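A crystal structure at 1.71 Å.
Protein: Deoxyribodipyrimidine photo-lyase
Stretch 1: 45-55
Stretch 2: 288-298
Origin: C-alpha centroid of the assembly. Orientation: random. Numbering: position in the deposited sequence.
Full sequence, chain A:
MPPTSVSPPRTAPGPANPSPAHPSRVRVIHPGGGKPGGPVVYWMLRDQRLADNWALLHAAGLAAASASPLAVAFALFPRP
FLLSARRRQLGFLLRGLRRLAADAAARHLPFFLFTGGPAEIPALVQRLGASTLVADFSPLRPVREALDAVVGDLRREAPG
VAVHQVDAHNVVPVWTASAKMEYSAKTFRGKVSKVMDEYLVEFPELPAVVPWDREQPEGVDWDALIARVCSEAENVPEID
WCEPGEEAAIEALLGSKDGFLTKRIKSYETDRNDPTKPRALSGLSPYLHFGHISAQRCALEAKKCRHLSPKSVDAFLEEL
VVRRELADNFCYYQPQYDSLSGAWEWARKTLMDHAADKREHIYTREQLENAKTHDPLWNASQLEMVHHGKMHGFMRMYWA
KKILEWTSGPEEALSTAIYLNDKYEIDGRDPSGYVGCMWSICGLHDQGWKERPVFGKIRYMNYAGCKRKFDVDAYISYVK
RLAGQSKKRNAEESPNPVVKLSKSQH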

ATOM      1  N   LEU A  45      -2.345 -11.907   2.485  1.00 13.02           N
ATOM      2  CA  LEU A  45      -2.048 -11.256   1.220  1.00 11.92           C
ATOM      3  C   LEU A  45      -1.544  -9.842   1.417  1.00 16.14           C
ATOM      4  O   LEU A  45      -0.388  -9.555   1.118  1.00 17.66           O
ATOM      5  N   ARG A  46      -2.398  -8.959   1.929  1.00 12.96           N
ATOM      6  CA  ARG A  46      -1.981  -7.566   2.107  1.00 14.72           C
ATOM      7  C   ARG A  46      -1.114  -7.341   3.334  1.00 16.95           C
ATOM      8  O   ARG A  46      -0.251  -6.457   3.333  1.00 18.15           O
ATOM      9  N   ASP A  47      -1.321  -8.131   4.380  1.00 13.94           N
ATOM     10  CA  ASP A  47      -0.671  -7.805   5.644  1.00 13.26           C
ATOM     11  C   ASP A  47       0.393  -8.829   6.018  1.00 15.22           C
ATOM     12  O   ASP A  47       0.152  -9.765   6.783  1.00 15.68           O
ATOM     13  N   GLN A  48       1.581  -8.622   5.450  1.00 13.83           N
ATOM     14  CA  GLN A  48       2.676  -9.571   5.516  1.00 12.38           C
ATOM     15  C   GLN A  48       3.507  -9.405   6.785  1.00 15.81           C
ATOM     16  O   GLN A  48       4.676  -8.980   6.745  1.00 16.67           O
ATOM     17  N   ARG A  49       2.871  -9.747   7.901  1.00 17.23           N
ATOM     18  CA  ARG A  49       3.435  -9.627   9.242  1.00 12.41           C
ATOM     19  C   ARG A  49       2.659 -10.524  10.200  1.00 17.22           C
ATOM     20  O   ARG A  49       1.482 -10.817   9.984  1.00 15.78           O
ATOM     21  N   LEU A  50       3.332 -10.962  11.261  1.00 15.79           N
ATOM     22  CA  LEU A  50       2.683 -11.754  12.307  1.00 17.35           C
ATOM     23  C   LEU A  50       2.213 -10.867  13.463  1.00 20.71           C
ATOM     24  O   LEU A  50       1.211 -11.173  14.100  1.00 21.75           O
ATOM     25  N   ALA A  51       2.910  -9.761  13.724  1.00 18.87           N
ATOM     26  CA  ALA A  51       2.521  -8.899  14.829  1.00 19.74           C
ATOM     27  C   ALA A  51       1.437  -7.927  14.395  1.00 14.95           C
ATOM     28  O   ALA A  51       1.337  -7.583  13.216  1.00 15.70           O
ATOM     29  N   ASP A  52       0.629  -7.485  15.348  1.00 14.62           N
ATOM     30  CA  ASP A  52      -0.328  -6.404  15.085  1.00 13.21           C
ATOM     31  C   ASP A  52      -1.189  -6.666  13.837  1.00 14.91           C
ATOM     32  O   ASP A  52      -1.451  -5.753  13.039  1.00 13.64           O
ATOM     33  N   ASN A  53      -1.662  -7.898  13.697  1.00 15.40           N
ATOM     34  CA  ASN A  53      -2.384  -8.298  12.500  1.00 15.81           C
ATOM     35  C   ASN A  53      -3.772  -8.831  12.877  1.00 17.58           C
ATOM     36  O   ASN A  53      -3.900  -9.953  13.344  1.00 19.68           O
ATOM     37  N   TRP A  54      -4.811  -8.021  12.678  1.00 14.31           N
ATOM     38  CA  TRP A  54      -6.151  -8.429  13.119  1.00 13.39           C
ATOM     39  C   TRP A  54      -6.669  -9.674  12.422  1.00 17.23           C
ATOM     40  O   TRP A  54      -7.468 -10.402  12.997  1.00 17.38           O
ATOM     41  N   ALA A  55      -6.226  -9.918  11.192  1.00 13.97           N
ATOM     42  CA  ALA A  55      -6.725 -11.068  10.455  1.00 15.16           C
ATOM     43  C   ALA A  55      -6.154 -12.338  11.078  1.00 14.74           C
ATOM     44  O   ALA A  55      -6.875 -13.301  11.306  1.00 17.86           O
ATOM     45  N   LEU A 288       4.492  -0.095   5.028  1.00 15.23           N
ATOM     46  CA  LEU A 288       3.041  -0.038   5.127  1.00 14.40           C
ATOM     47  C   LEU A 288       2.410  -0.676   3.898  1.00 15.82           C
ATOM     48  O   LEU A 288       1.408  -1.392   4.007  1.00 18.72           O
ATOM     49  N   HIS A 289       3.002  -0.443   2.724  1.00 11.79           N
ATOM     50  CA  HIS A 289       2.450  -1.051   1.525  1.00 11.39           C
ATOM     51  C   HIS A 289       2.374  -2.582   1.579  1.00 15.24           C
ATOM     52  O   HIS A 289       1.362  -3.181   1.198  1.00 14.33           O
ATOM     53  N   PHE A 290       3.455  -3.203   2.034  1.00 11.92           N
ATOM     54  CA  PHE A 290       3.536  -4.650   2.089  1.00 10.32           C
ATOM     55  C   PHE A 290       2.973  -5.171   3.410  1.00 14.84           C
ATOM     56  O   PHE A 290       2.933  -6.371   3.640  1.00 15.53           O
ATOM     57  N   GLY A 291       2.521  -4.264   4.266  1.00 16.21           N
ATOM     58  CA  GLY A 291       2.008  -4.661   5.567  1.00 15.66           C
ATOM     59  C   GLY A 291       3.058  -5.250   6.495  1.00 13.63           C
ATOM     60  O   GLY A 291       2.713  -6.021   7.406  1.00 14.87           O
ATOM     61  N   HIS A 292       4.326  -4.885   6.305  1.00 15.49           N
ATOM     62  CA  HIS A 292       5.386  -5.313   7.231  1.00 16.26           C
ATOM     63  C   HIS A 292       5.191  -4.683   8.603  1.00 15.22           C
ATOM     64  O   HIS A 292       5.681  -5.195   9.624  1.00 17.95           O
ATOM     65  N   ILE A 293       4.484  -3.563   8.622  1.00 14.21           N
ATOM     66  CA  ILE A 293       4.157  -2.908   9.873  1.00 18.29           C
ATOM     67  C   ILE A 293       2.725  -2.439   9.788  1.00 12.35           C
ATOM     68  O   ILE A 293       2.251  -2.010   8.731  1.00 14.87           O
ATOM     69  N   SER A 294       2.020  -2.572  10.903  1.00 12.72           N
ATOM     70  CA  SER A 294       0.624  -2.171  10.993  1.00 12.57           C
ATOM     71  C   SER A 294       0.515  -0.641  11.041  1.00 13.21           C
ATOM     72  O   SER A 294       1.241   0.010  11.795  1.00 14.18           O
ATOM     73  N   ALA A 295      -0.381  -0.052  10.255  1.00 15.95           N
ATOM     74  CA  ALA A 295      -0.586   1.399  10.339  1.00 17.65           C
ATOM     75  C   ALA A 295      -1.125   1.779  11.720  1.00 18.94           C
ATOM     76  O   ALA A 295      -0.811   2.851  12.229  1.00 15.90           O
ATOM     77  N   GLN A 296      -1.952   0.901  12.291  1.00 14.66           N
ATOM     78  CA  GLN A 296      -2.479   1.069  13.646  1.00 12.47           C
ATOM     79  C   GLN A 296      -1.335   1.077  14.667  1.00 15.51           C
ATOM     80  O   GLN A 296      -1.307   1.928  15.560  1.00 14.91           O
ATOM     81  N   ARG A 297      -0.380   0.155  14.522  1.00 13.05           N
ATOM     82  CA  ARG A 297       0.842   0.217  15.334  1.00 15.74           C
ATOM     83  C   ARG A 297       1.539   1.581  15.236  1.00 18.95           C
ATOM     84  O   ARG A 297       1.966   2.142  16.253  1.00 18.73           O
ATOM     85  N   CYS A 298       1.679   2.104  14.017  1.00 16.87           N
ATOM     86  CA  CYS A 298       2.360   3.386  13.826  1.00 16.44           C
ATOM     87  C   CYS A 298       1.575   4.511  14.510  1.00 18.05           C
ATOM     88  O   CYS A 298       2.160   5.405  15.138  1.00 19.05           O
TER

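Where a helix ends against a loop distant in sequence, its unpaired carbonyls can be met by donors from the loop, and the two stretches of this photolyase illustrate how backbone, side chains and waters supply them. At the start of stretch 2, L288 points away and takes no part. H289 also points its CB away (chi1 t), yet its carbonyl is served by two waters: one donates to both H289 O (2.6 Å) and R46 O (2.8 Å), while the other accepts from R46 NE (2.9 Å) and donates to H289 O (3.0 Å). The extended, all-t side chain of R46 thus reaches the helix through solvent.

F290, sideways with chi1 m, lays its CB 3.9 Å from Q48 OE1, and its carbonyl O accepts from Q48 N at 3.2 Å. Close packing culminates at G291, whose positive phi belongs to a Schellman motif. A CB here would lie only 2.5 Å from R46 O and 2.6 Å from D47 CA, so the absent side chain lets the backbones meet. G291 O accepts from R49 NH1 (chi1 p) at 2.9 Å; the same NH1 forms a salt bridge with D47 OD2 at 3.0 Å, tying both stretches to one guanidinium.

H292 starts away, but its m rotamer brings the ring back, and ND1 donates a weak hydrogen bond to Q48 O at 3.4 Å. The CA-to-CB bond of I293 points away. S294 (chi1 t) points toward stretch 1, its CB 3.4 Å from D52 O and over one face of the R49 guanidinium; its OG caps the following helix by accepting from R297 N (3.0 Å). A third water accepts from S294 N (2.9 Å) and donates to D52 OD1 (2.8 Å).

On that helix, Q296 (chi1 t, chi2 t) points inward and OE1 receives W54 NE1 at 3.0 Å, at the indole edge. R297 (t, p, p) closes the contact with a two-pronged salt bridge, NE to D52 OD1 and NH1 to D52 OD2, both 2.9 Å.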

ATOM      1  CB  LEU A  45      -3.250 -11.295   0.271  1.00 13.71           C
ATOM      2  CG  LEU A  45      -2.934 -10.923  -1.178  1.00 12.27           C
ATOM      3  CD1 LEU A  45      -3.939 -11.625  -2.089  1.00 14.72           C
ATOM      4  CD2 LEU A  45      -2.952  -9.402  -1.389  1.00 14.55           C
ATOM      5  CB  ARG A  46      -3.182  -6.626   2.147  1.00 16.46           C
ATOM      6  CG  ARG A  46      -2.799  -5.161   1.926  1.00 14.60           C
ATOM      7  CD  ARG A  46      -4.018  -4.290   2.038  1.00 18.82           C
ATOM      8  NE  ARG A  46      -3.763  -2.913   1.644  1.00 12.00           N
ATOM      9  CZ  ARG A  46      -4.713  -1.983   1.652  1.00 12.56           C
ATOM     10  NH1 ARG A  46      -5.947  -2.315   2.022  1.00 11.60           N
ATOM     11  NH2 ARG A  46      -4.443  -0.741   1.280  1.00 15.79           N
ATOM     12  CB  ASP A  47      -1.735  -7.606   6.729  1.00 14.12           C
ATOM     13  CG  ASP A  47      -2.661  -6.433   6.409  1.00 17.52           C
ATOM     14  OD1 ASP A  47      -3.776  -6.683   5.919  1.00 19.10           O
ATOM     15  OD2 ASP A  47      -2.249  -5.256   6.587  1.00 15.70           O
ATOM     16  CB  GLN A  48       3.519  -9.456   4.251  1.00 13.17           C
ATOM     17  CG  GLN A  48       2.697  -9.768   3.006  1.00 14.67           C
ATOM     18  CD  GLN A  48       3.252  -9.142   1.745  1.00 18.84           C
ATOM     19  OE1 GLN A  48       4.465  -8.972   1.598  1.00 24.15           O
ATOM     20  NE2 GLN A  48       2.363  -8.807   0.819  1.00 20.71           N
ATOM     21  CB  ARG A  49       3.375  -8.174   9.734  1.00 12.40           C
ATOM     22  CG  ARG A  49       1.969  -7.701  10.096  1.00 11.93           C
ATOM     23  CD  ARG A  49       1.916  -6.190  10.424  1.00 14.62           C
ATOM     24  NE  ARG A  49       0.522  -5.810  10.651  1.00 12.34           N
ATOM     25  CZ  ARG A  49      -0.325  -5.435   9.697  1.00 18.16           C
ATOM     26  NH1 ARG A  49       0.083  -5.304   8.430  1.00 13.45           N
ATOM     27  NH2 ARG A  49      -1.582  -5.166  10.019  1.00 15.51           N
ATOM     28  CB  LEU A  50       3.612 -12.853  12.812  1.00 20.00           C
ATOM     29  CG  LEU A  50       4.136 -13.767  11.708  1.00 20.63           C
ATOM     30  CD1 LEU A  50       5.163 -14.758  12.258  1.00 22.37           C
ATOM     31  CD2 LEU A  50       2.966 -14.483  11.035  1.00 17.56           C
ATOM     32  CB  ALA A  51       3.726  -8.133  15.380  1.00 26.12           C
ATOM     33  CB  ASP A  52       0.424  -5.086  14.895  1.00 15.74           C
ATOM     34  CG  ASP A  52       1.273  -4.721  16.096  1.00 21.48           C
ATOM     35  OD1 ASP A  52       2.341  -4.098  15.906  1.00 23.92           O
ATOM     36  OD2 ASP A  52       0.870  -5.058  17.232  1.00 20.36           O
ATOM     37  CB  ASN A  53      -1.561  -9.349  11.745  1.00 13.83           C
ATOM     38  CG  ASN A  53      -2.213  -9.774  10.443  1.00 16.44           C
ATOM     39  OD1 ASN A  53      -3.433  -9.773  10.328  1.00 16.28           O
ATOM     40  ND2 ASN A  53      -1.400 -10.136   9.458  1.00 14.49           N
ATOM     41  CB  TRP A  54      -7.182  -7.306  12.985  1.00 14.80           C
ATOM     42  CG  TRP A  54      -6.988  -6.162  13.947  1.00 12.78           C
ATOM     43  CD1 TRP A  54      -6.742  -4.856  13.625  1.00 12.97           C
ATOM     44  CD2 TRP A  54      -7.025  -6.224  15.378  1.00 11.51           C
ATOM     45  NE1 TRP A  54      -6.624  -4.100  14.768  1.00 15.70           N
ATOM     46  CE2 TRP A  54      -6.772  -4.917  15.858  1.00 13.99           C
ATOM     47  CE3 TRP A  54      -7.218  -7.257  16.300  1.00 16.55           C
ATOM     48  CZ2 TRP A  54      -6.743  -4.611  17.225  1.00 17.68           C
ATOM     49  CZ3 TRP A  54      -7.176  -6.954  17.666  1.00 15.65           C
ATOM     50  CH2 TRP A  54      -6.946  -5.639  18.105  1.00 19.13           C
ATOM     51  CB  ALA A  55      -6.362 -10.966   8.986  1.00 12.79           C
ATOM     52  CB  LEU A 288       2.578   1.421   5.266  1.00 15.55           C
ATOM     53  CG  LEU A 288       2.901   2.078   6.614  1.00 16.90           C
ATOM     54  CD1 LEU A 288       2.518   3.546   6.579  1.00 15.20           C
ATOM     55  CD2 LEU A 288       2.211   1.378   7.761  1.00 14.58           C
ATOM     56  CB  HIS A 289       3.220  -0.664   0.268  1.00 14.78           C
ATOM     57  CG  HIS A 289       2.733  -1.400  -0.929  1.00 14.95           C
ATOM     58  ND1 HIS A 289       3.366  -2.519  -1.427  1.00 16.42           N
ATOM     59  CD2 HIS A 289       1.604  -1.250  -1.656  1.00 11.04           C
ATOM     60  CE1 HIS A 289       2.667  -2.999  -2.441  1.00 12.21           C
ATOM     61  NE2 HIS A 289       1.595  -2.243  -2.601  1.00 18.55           N
ATOM     62  CB  PHE A 290       4.986  -5.101   1.899  1.00 15.08           C
ATOM     63  CG  PHE A 290       5.500  -4.895   0.505  1.00 14.90           C
ATOM     64  CD1 PHE A 290       5.094  -5.731  -0.520  1.00 16.55           C
ATOM     65  CD2 PHE A 290       6.379  -3.858   0.216  1.00 19.12           C
ATOM     66  CE1 PHE A 290       5.562  -5.547  -1.814  1.00 16.72           C
ATOM     67  CE2 PHE A 290       6.854  -3.667  -1.074  1.00 17.76           C
ATOM     68  CZ  PHE A 290       6.451  -4.518  -2.092  1.00 13.10           C
ATOM     69  CB  HIS A 292       6.771  -4.907   6.735  1.00 18.51           C
ATOM     70  CG  HIS A 292       7.189  -5.570   5.464  1.00 17.78           C
ATOM     71  ND1 HIS A 292       6.637  -6.750   5.009  1.00 18.56           N
ATOM     72  CD2 HIS A 292       8.134  -5.222   4.561  1.00 18.47           C
ATOM     73  CE1 HIS A 292       7.199  -7.076   3.863  1.00  9.84           C
ATOM     74  NE2 HIS A 292       8.128  -6.180   3.580  1.00 21.07           N
ATOM     75  CB  ILE A 293       5.103  -1.722  10.201  1.00 16.29           C
ATOM     76  CG1 ILE A 293       4.959  -1.323  11.670  1.00 16.63           C
ATOM     77  CG2 ILE A 293       4.835  -0.546   9.275  1.00 14.96           C
ATOM     78  CD1 ILE A 293       6.053  -0.378  12.142  1.00 18.46           C
ATOM     79  CB  SER A 294       0.042  -2.779  12.277  1.00 14.17           C
ATOM     80  OG  SER A 294      -1.117  -2.085  12.699  1.00 17.26           O
ATOM     81  CB  ALA A 295      -1.533   1.884   9.271  1.00 16.34           C
ATOM     82  CB  GLN A 296      -3.505  -0.035  13.948  1.00 14.96           C
ATOM     83  CG  GLN A 296      -4.171   0.055  15.311  1.00 15.70           C
ATOM     84  CD  GLN A 296      -5.443  -0.775  15.387  1.00 14.39           C
ATOM     85  OE1 GLN A 296      -6.033  -1.145  14.361  1.00 15.88           O
ATOM     86  NE2 GLN A 296      -5.868  -1.078  16.599  1.00 13.27           N
ATOM     87  CB  ARG A 297       1.832  -0.883  14.923  1.00 17.84           C
ATOM     88  CG  ARG A 297       3.221  -0.722  15.540  1.00 15.89           C
ATOM     89  CD  ARG A 297       3.122  -0.638  17.058  1.00 14.96           C
ATOM     90  NE  ARG A 297       2.418  -1.786  17.614  1.00 19.15           N
ATOM     91  CZ  ARG A 297       1.891  -1.838  18.831  1.00 25.79           C
ATOM     92  NH1 ARG A 297       1.267  -2.939  19.225  1.00 24.66           N
ATOM     93  NH2 ARG A 297       1.982  -0.794  19.650  1.00 26.12           N
ATOM     94  CB  CYS A 298       2.520   3.687  12.331  1.00 16.25           C
ATOM     95  SG  CYS A 298       3.646   2.579  11.473  1.00 18.46           S
TER
HETATM   96  O   HOH W   1       0.472  -5.623   0.770  1.00 16.32           O
HETATM   97  O   HOH W   2      -1.247  -1.983   0.514  1.00 21.35           O
HETATM   98  O   HOH W   3       3.189  -3.889  13.223  1.00 20.16           O